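Local coordinates for protein taurocyamine kinase (PDB 4WOD) that reversibly transfers phosphate from ATP to taurocyamine, forming the phosphagen N-phosphotaurocyamine, with magnesium as cofactor, at residues N51-A54 against G58-L61. The protein carries 4 engineered substitutions. Residues are numbered along the deposited sequence; the frame is centred on the assembly and turned at random.
Sequences NTNA and GALL. With ARG (arginine), chain B.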
# COMPACT_ATOMS: atom_id res chain seq x y z
N ASN A 51 13.58 23.57 11.91
CA ASN A 51 14.35 23.09 13.04
C ASN A 51 13.93 21.69 13.50
O ASN A 51 14.77 20.82 13.70
CB ASN A 51 14.23 24.07 14.19
CG ASN A 51 15.20 23.77 15.31
OD1 ASN A 51 16.41 23.94 15.15
ND2 ASN A 51 14.69 23.30 16.43
N THR A 52 12.63 21.47 13.65
CA THR A 52 12.16 20.18 14.17
C THR A 52 12.53 19.03 13.22
O THR A 52 12.72 17.88 13.65
CB THR A 52 10.63 20.19 14.43
OG1 THR A 52 10.27 19.16 15.36
CG2 THR A 52 9.85 20.00 13.11
N ASN A 53 12.68 19.31 11.93
CA ASN A 53 13.05 18.25 10.98
C ASN A 53 14.47 17.76 11.20
O ASN A 53 14.78 16.60 10.95
CB ASN A 53 12.89 18.72 9.55
CG ASN A 53 11.46 19.04 9.20
OD1 ASN A 53 11.13 20.19 8.89
ND2 ASN A 53 10.60 18.02 9.23
N ALA A 54 15.33 18.66 11.65
CA ALA A 54 16.73 18.31 11.91
C ALA A 54 16.88 17.29 13.03
O ALA A 54 17.87 16.57 13.08
CB ALA A 54 17.54 19.56 12.24
N GLY A 58 11.55 11.34 11.50
CA GLY A 58 10.28 10.74 11.13
C GLY A 58 9.26 11.77 10.66
O GLY A 58 8.28 11.43 10.02
N ALA A 59 9.50 13.03 11.00
CA ALA A 59 8.58 14.11 10.63
C ALA A 59 8.61 14.38 9.13
O ALA A 59 9.67 14.57 8.55
CB ALA A 59 8.90 15.37 11.41
N LEU A 60 7.44 14.40 8.52
CA LEU A 60 7.30 14.61 7.08
C LEU A 60 7.36 16.09 6.64
O LEU A 60 7.85 16.41 5.55
CB LEU A 60 5.97 14.02 6.63
CG LEU A 60 5.76 13.91 5.12
CD1 LEU A 60 6.84 13.00 4.56
CD2 LEU A 60 4.37 13.35 4.83
N LEU A 61 6.85 16.97 7.49
CA LEU A 61 6.62 18.37 7.15
C LEU A 61 7.40 19.35 8.02
O LEU A 61 7.77 19.03 9.14
CB LEU A 61 5.12 18.68 7.27
CG LEU A 61 4.23 17.95 6.26
CD1 LEU A 61 2.77 18.28 6.50
CD2 LEU A 61 4.63 18.30 4.84
N ARG B . 2.45 15.10 8.36
CA ARG B . 3.07 15.74 9.48
C ARG B . 4.53 15.45 9.75
O ARG B . 4.94 14.26 9.77
CB ARG B . 2.26 15.55 10.71
CG ARG B . 1.12 16.51 10.80
CD ARG B . 1.43 17.41 11.94
NE ARG B . 0.38 18.37 12.11
CZ ARG B . -0.17 18.63 13.26
NH1 ARG B . -1.12 19.51 13.35
NH2 ARG B . 0.21 17.97 14.32
OXT ARG B . 5.15 16.51 9.89
O HOH W 1 12.03 15.47 9.21
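The side-chain amide of N53 reaches from helix 46-55 to the loop between it and helix 69-72, which holds the bound arginine, giving an N-H to the carbonyl oxygen of L61 (ND2 to O 3.0 Å, N-H...O angle 156°). L61 O lies close to the amide plane of N53, but ND2 stands above the L61 carbonyl plane, 66° out of it. With CG anti to the carbonyl carbon (chi1 -64°), the end of the side chain comes nearer to the loop than its CB does. A water 2.9 Å from ND2 accepts from it and lies 2.6 Å from A59 O, to which it probably donates. ND2 thus holds the L61 carbonyl directly and probably reaches that of A59 through the water. The CB of A59 points at the helix and packs 3.8 Å from N53 ND2. OD1, the other end of the amide, is hydrogen-bonded to T23 OG1, which helps fix which way round the amide lies.

Away from the helix, the backbone N-H groups of L60 and L61 meet the ligand carboxylate, L60 N to O at 2.8 Å and L61 N to OXT at 3.0 Å. Beside it, L61 CD1 rests 3.7 Å from the ligand N. The contact thus backs the carboxylate end of the guanidino-substrate pocket in the N-terminal domain of the first of the two repeats. N53 also packs on I13 of helix 6-14, while L60 and L61 lean on Y84 of helix 74-84.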